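Long-range contacts in 1,3,6,8-tetrahydroxynaphthalene synthase (Streptomyces coelicolor, PDB 1U0M), which condenses five malonyl-CoA units into a pentaketide and cyclises it to 1,3,6,8-tetrahydroxynaphthalene, a precursor of melanin and of naphthoquinone metabolites: residues Arg87-Ile92 against Gly199-Ala203; Ile109-Thr115 against Leu169-Phe175. All coordinates share one frame; numbering follows the deposited sequence.

Interaction 1. Residues Arg87-Ile92 against Gly199-Ala203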
loop_
_atom_site.group_PDB
_atom_site.type_symbol
_atom_site.label_atom_id
_atom_site.label_comp_id
_atom_site.label_asym_id
_atom_site.label_seq_id
_atom_site.Cartn_x
_atom_site.Cartn_y
_atom_site.Cartn_z
ATOM N N ARG A 87 -4.320 -11.357 -17.225
ATOM C CA ARG A 87 -5.753 -11.205 -16.976
ATOM C C ARG A 87 -6.245 -9.786 -16.662
ATOM O O ARG A 87 -7.314 -9.380 -17.114
ATOM C CB ARG A 87 -6.193 -12.134 -15.837
ATOM C CG ARG A 87 -5.977 -13.618 -16.083
ATOM C CD ARG A 87 -6.433 -14.412 -14.872
ATOM N NE ARG A 87 -6.087 -15.826 -14.947
ATOM C CZ ARG A 87 -6.828 -16.747 -15.547
ATOM N NH1 ARG A 87 -7.969 -16.403 -16.133
ATOM N NH2 ARG A 87 -6.437 -18.019 -15.540
ATOM N N VAL A 88 -5.472 -9.030 -15.892
ATOM C CA VAL A 88 -5.893 -7.691 -15.504
ATOM C C VAL A 88 -6.279 -6.752 -16.657
ATOM O O VAL A 88 -7.355 -6.157 -16.636
ATOM C CB VAL A 88 -4.820 -7.026 -14.604
ATOM C CG1 VAL A 88 -5.257 -5.634 -14.205
ATOM C CG2 VAL A 88 -4.610 -7.867 -13.351
ATOM N N PRO A 89 -5.415 -6.614 -17.673
ATOM C CA PRO A 89 -5.654 -5.747 -18.837
ATOM C C PRO A 89 -7.086 -5.728 -19.400
ATOM O O PRO A 89 -7.723 -4.668 -19.482
ATOM C CB PRO A 89 -4.642 -6.265 -19.847
ATOM C CG PRO A 89 -3.475 -6.582 -18.971
ATOM C CD PRO A 89 -4.124 -7.316 -17.813
ATOM N N ALA A 90 -7.587 -6.894 -19.787
ATOM C CA ALA A 90 -8.934 -6.991 -20.339
ATOM C C ALA A 90 -9.967 -6.340 -19.438
ATOM O O ALA A 90 -10.788 -5.542 -19.893
ATOM C CB ALA A 90 -9.299 -8.439 -20.559
ATOM N N VAL A 91 -9.925 -6.674 -18.155
ATOM C CA VAL A 91 -10.893 -6.131 -17.218
ATOM C C VAL A 91 -10.833 -4.619 -17.110
ATOM O O VAL A 91 -11.870 -3.958 -17.080
ATOM C CB VAL A 91 -10.724 -6.753 -15.819
ATOM C CG1 VAL A 91 -11.797 -6.219 -14.878
ATOM C CG2 VAL A 91 -10.816 -8.271 -15.923
ATOM N N ILE A 92 -9.626 -4.068 -17.041
ATOM C CA ILE A 92 -9.473 -2.621 -16.952
ATOM C C ILE A 92 -10.160 -1.995 -18.162
ATOM O O ILE A 92 -10.899 -1.019 -18.039
ATOM C CB ILE A 92 -7.978 -2.216 -16.926
ATOM C CG1 ILE A 92 -7.396 -2.487 -15.534
ATOM C CG2 ILE A 92 -7.823 -0.753 -17.296
ATOM C CD1 ILE A 92 -5.910 -2.233 -15.419
ATOM N N GLY A 199 -10.582 -13.613 -8.110
ATOM C CA GLY A 199 -11.388 -12.704 -8.917
ATOM C C GLY A 199 -10.677 -11.385 -9.158
ATOM O O GLY A 199 -9.813 -10.983 -8.379
ATOM N N ILE A 200 -11.042 -10.710 -10.243
ATOM C CA ILE A 200 -10.442 -9.430 -10.601
ATOM C C ILE A 200 -11.518 -8.382 -10.914
ATOM O O ILE A 200 -12.431 -8.627 -11.694
ATOM C CB ILE A 200 -9.529 -9.577 -11.834
ATOM C CG1 ILE A 200 -8.434 -10.601 -11.545
ATOM C CG2 ILE A 200 -8.914 -8.217 -12.194
ATOM C CD1 ILE A 200 -7.616 -10.987 -12.743
ATOM N N ALA A 201 -11.400 -7.213 -10.301
ATOM C CA ALA A 201 -12.360 -6.143 -10.530
ATOM C C ALA A 201 -11.655 -4.834 -10.846
ATOM O O ALA A 201 -10.582 -4.547 -10.306
ATOM C CB ALA A 201 -13.249 -5.974 -9.311
ATOM N N ALA A 202 -12.278 -4.046 -11.720
ATOM C CA ALA A 202 -11.756 -2.748 -12.147
ATOM C C ALA A 202 -12.936 -1.814 -12.365
ATOM O O ALA A 202 -13.865 -2.136 -13.106
ATOM C CB ALA A 202 -10.961 -2.897 -13.441
ATOM N N ALA A 203 -12.902 -0.659 -11.714
ATOM C CA ALA A 203 -13.984 0.303 -11.839
ATOM C C ALA A 203 -13.436 1.710 -11.904
ATOM O O ALA A 203 -12.456 2.040 -11.239
ATOM C CB ALA A 203 -14.934 0.172 -10.663
#

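Interaction 2. Residues Ile109-Thr115 against Leu169-Phe175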
loop_
_atom_site.group_PDB
_atom_site.type_symbol
_atom_site.label_atom_id
_atom_site.label_comp_id
_atom_site.label_asym_id
_atom_site.label_seq_id
_atom_site.Cartn_x
_atom_site.Cartn_y
_atom_site.Cartn_z
ATOM N N ILE A 109 -4.121 5.616 -10.476
ATOM C CA ILE A 109 -4.474 4.203 -10.451
ATOM C C ILE A 109 -4.408 3.751 -8.998
ATOM O O ILE A 109 -3.498 4.124 -8.259
ATOM C CB ILE A 109 -3.503 3.332 -11.263
ATOM C CG1 ILE A 109 -3.606 3.673 -12.749
ATOM C CG2 ILE A 109 -3.829 1.865 -11.031
ATOM C CD1 ILE A 109 -2.816 2.744 -13.654
ATOM N N ILE A 110 -5.388 2.957 -8.591
ATOM C CA ILE A 110 -5.443 2.452 -7.234
ATOM C C ILE A 110 -5.510 0.938 -7.334
ATOM O O ILE A 110 -6.571 0.361 -7.578
ATOM C CB ILE A 110 -6.674 3.004 -6.511
ATOM C CG1 ILE A 110 -6.721 4.525 -6.695
ATOM C CG2 ILE A 110 -6.598 2.676 -5.031
ATOM C CD1 ILE A 110 -7.957 5.188 -6.107
ATOM N N TYR A 111 -4.358 0.300 -7.151
ATOM C CA TYR A 111 -4.253 -1.150 -7.257
ATOM C C TYR A 111 -4.257 -1.842 -5.899
ATOM O O TYR A 111 -3.340 -1.645 -5.097
ATOM C CB TYR A 111 -2.969 -1.502 -8.010
ATOM C CG TYR A 111 -2.852 -2.961 -8.424
ATOM C CD1 TYR A 111 -3.311 -3.394 -9.670
ATOM C CD2 TYR A 111 -2.273 -3.904 -7.571
ATOM C CE1 TYR A 111 -3.189 -4.725 -10.057
ATOM C CE2 TYR A 111 -2.150 -5.232 -7.951
ATOM C CZ TYR A 111 -2.606 -5.636 -9.193
ATOM O OH TYR A 111 -2.454 -6.948 -9.573
ATOM N N VAL A 112 -5.280 -2.655 -5.637
ATOM C CA VAL A 112 -5.345 -3.373 -4.364
ATOM C C VAL A 112 -5.283 -4.894 -4.502
ATOM O O VAL A 112 -5.982 -5.505 -5.310
ATOM C CB VAL A 112 -6.599 -2.994 -3.562
ATOM C CG1 VAL A 112 -6.581 -1.507 -3.291
ATOM C CG2 VAL A 112 -7.852 -3.394 -4.314
ATOM N N SER A 113 -4.416 -5.491 -3.700
ATOM C CA SER A 113 -4.220 -6.931 -3.692
ATOM C C SER A 113 -3.440 -7.337 -2.459
ATOM O O SER A 113 -2.453 -6.697 -2.106
ATOM C CB SER A 113 -3.446 -7.366 -4.929
ATOM O OG SER A 113 -3.025 -8.711 -4.784
ATOM N N CYS A 114 -3.878 -8.399 -1.799
ATOM C CA CYS A 114 -3.184 -8.878 -0.606
ATOM C C CYS A 114 -2.816 -10.340 -0.782
ATOM O O CYS A 114 -2.326 -10.988 0.141
ATOM C CB CYS A 114 -4.077 -8.718 0.625
ATOM S SG CYS A 114 -5.566 -9.714 0.602
ATOM N N THR A 115 -3.027 -10.851 -1.988
ATOM C CA THR A 115 -2.765 -12.255 -2.276
ATOM C C THR A 115 -1.416 -12.577 -2.889
ATOM O O THR A 115 -1.138 -13.713 -3.241
ATOM C CB THR A 115 -3.856 -12.793 -3.167
ATOM O OG1 THR A 115 -4.156 -11.811 -4.163
ATOM C CG2 THR A 115 -5.108 -13.082 -2.331
ATOM N N LEU A 169 -8.824 5.163 -11.471
ATOM C CA LEU A 169 -9.050 3.789 -11.887
ATOM C C LEU A 169 -8.788 2.845 -10.726
ATOM O O LEU A 169 -7.667 2.754 -10.225
ATOM C CB LEU A 169 -8.139 3.409 -13.054
ATOM C CG LEU A 169 -8.269 1.936 -13.484
ATOM C CD1 LEU A 169 -9.693 1.656 -13.954
ATOM C CD2 LEU A 169 -7.265 1.620 -14.586
ATOM N N ILE A 170 -9.829 2.141 -10.301
ATOM C CA ILE A 170 -9.702 1.194 -9.208
ATOM C C ILE A 170 -9.561 -0.212 -9.757
ATOM O O ILE A 170 -10.416 -0.676 -10.510
ATOM C CB ILE A 170 -10.930 1.219 -8.309
ATOM C CG1 ILE A 170 -11.109 2.616 -7.719
ATOM C CG2 ILE A 170 -10.777 0.189 -7.206
ATOM C CD1 ILE A 170 -12.312 2.739 -6.842
ATOM N N VAL A 171 -8.477 -0.884 -9.388
ATOM C CA VAL A 171 -8.242 -2.254 -9.830
ATOM C C VAL A 171 -8.038 -3.159 -8.634
ATOM O O VAL A 171 -7.196 -2.898 -7.786
ATOM C CB VAL A 171 -6.998 -2.381 -10.719
ATOM C CG1 VAL A 171 -6.795 -3.835 -11.103
ATOM C CG2 VAL A 171 -7.152 -1.522 -11.956
ATOM N N ALA A 172 -8.833 -4.219 -8.568
ATOM C CA ALA A 172 -8.731 -5.191 -7.493
ATOM C C ALA A 172 -8.320 -6.527 -8.118
ATOM O O ALA A 172 -8.981 -7.034 -9.015
ATOM C CB ALA A 172 -10.072 -5.317 -6.786
ATOM N N CYS A 173 -7.218 -7.091 -7.651
ATOM C CA CYS A 173 -6.740 -8.363 -8.180
ATOM C C CYS A 173 -6.502 -9.306 -7.013
ATOM O O CYS A 173 -5.608 -9.081 -6.206
ATOM C CB CYS A 173 -5.440 -8.148 -8.960
ATOM S SG CYS A 173 -4.880 -9.588 -9.868
ATOM N N GLU A 174 -7.296 -10.364 -6.924
ATOM C CA GLU A 174 -7.160 -11.295 -5.816
ATOM C C GLU A 174 -7.135 -12.768 -6.218
ATOM O O GLU A 174 -8.118 -13.311 -6.728
ATOM C CB GLU A 174 -8.283 -11.035 -4.804
ATOM C CG GLU A 174 -8.349 -9.583 -4.317
ATOM C CD GLU A 174 -7.239 -9.230 -3.320
ATOM O OE1 GLU A 174 -6.211 -9.945 -3.301
ATOM O OE2 GLU A 174 -7.390 -8.238 -2.561
ATOM N N PHE A 175 -5.995 -13.410 -5.974
ATOM C CA PHE A 175 -5.806 -14.827 -6.276
ATOM C C PHE A 175 -5.621 -15.530 -4.931
ATOM O O PHE A 175 -4.520 -16.014 -4.610
ATOM C CB PHE A 175 -4.548 -15.007 -7.134
ATOM C CG PHE A 175 -4.598 -14.302 -8.468
ATOM C CD1 PHE A 175 -3.438 -13.759 -9.021
ATOM C CD2 PHE A 175 -5.789 -14.214 -9.189
ATOM C CE1 PHE A 175 -3.456 -13.138 -10.276
ATOM C CE2 PHE A 175 -5.822 -13.593 -10.449
ATOM C CZ PHE A 175 -4.651 -13.056 -10.992
#

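Interaction 1. Residues Arg87-Ile92 against Gly199-Ala203
Val91 and Ile200 meet branch to branch, CG2 of the valine standing 4.2 Å from CG2 of the isoleucine, and the two side chains cross at a slant. The other valine methyl goes further along the strand: CG1 of Val91 lies 3.7 Å from CB of Ala202. With CG1 anti to the backbone N (chi1 -177°), that methyl points on toward Ala202 and leaves CG2 to face Ile200. Ala202 in turn brings its CB to within 3.8 Å of Ile92 CA, so here a methyl meets the helix backbone itself, and the axes of the two segments can come as close as 7.8 Å. Toward the other end of the segment, the CD1 tip of Ile200 reaches under Arg87, 3.6 Å from its CB, and also lies 4.4 Å from CG2 of Val88. No hydrogen bond joins the two segments; the side chains meet by apolar packing, and Arg87 contributes only the root of its chain. From there the arginine runs extended away from the strand, its guanidinium group paired with Glu83 and Glu21.

One step further out, the strand is held on both edges, Ile200 and Ala202 bonding through their backbones to Ser18 and Ser16, and Ala201 and Ala203 to Ala172 and Ile170. Val88 and Ile92 also rest on Val171 of strand 167-175, while Leu122 and Leu126 of helix 122-129 pack against the same two helix residues. Segment 87-92 crosses segment 199-203 at -37°, running in broadly the same direction. This is helix-on-sheet packing within the layered alpha-beta-alpha-beta-alpha thiolase fold, with helix 73-99 laid over one face of the mixed sheet.

Interaction 2. Residues Ile109-Thr115 against Leu169-Phe175
The Tyr111 ring leans over the neighbouring strand, CD1 3.8 Å from CG1 of Val171 and the hydroxyl end over Cys173, OH 3.3 Å from CB. Trans to the backbone N (chi1 -169°), CG sends the ring along the strand, filling the hollow above these smaller residues. On the other face, CG2 of Val112 nestles 3.8 Å from CB of Ala172, whose smallness admits it. Four backbone bonds zip the parallel strands together, Ile110 N to Leu169 O (2.8 Å) among them.

Past Val112 the strand gives way to a loop, and Glu174 folds back at chi2 (-75°) into its bend. Its OE1 is gripped twice, by Cys114 N (3.2 Å) and Thr115 OG1 (2.9 Å), while OE2 bonds to Ser314. Thr115 OG1 also accepts from Phe175 N at 3.0 Å. With an alanine at Glu174 the carboxylate is gone, and Cys114 N and Thr115 OG1 would probably lose that acceptor, leaving the loop freer to shift.

The Cys114 side chain lies about 7 Å from that of Cys146, probably the active-site cysteine. Helix 148-162 covers the Ile110 and Val112 face, helix 73-99 the Val171 face, and strands 137-141 and 198-206 flank the pair.

How the interactions relate
From the N terminus the chain lays down strand 11-18 and, after further helices, enters helix 73-99, which supplies residues 87-92, and then strand 108-112. Strand 167-175 returns beside that strand in interaction 2, closing a loop of 53 residues that holds strand 137-141 and helices 122-129 and 148-162. Only later does strand 198-206 come in under the helix and close interaction 1, so interaction 2 is nested inside its loop. The two meet at the sheet: strands 167-175 and 198-206 are antiparallel neighbours, with Ala203 N 2.8 Å from Ile170 O in a probable hydrogen bond, and CG2 of Ile92 packs 3.6 Å from CD2 of Leu169. Together they tie one helix to three adjacent strands.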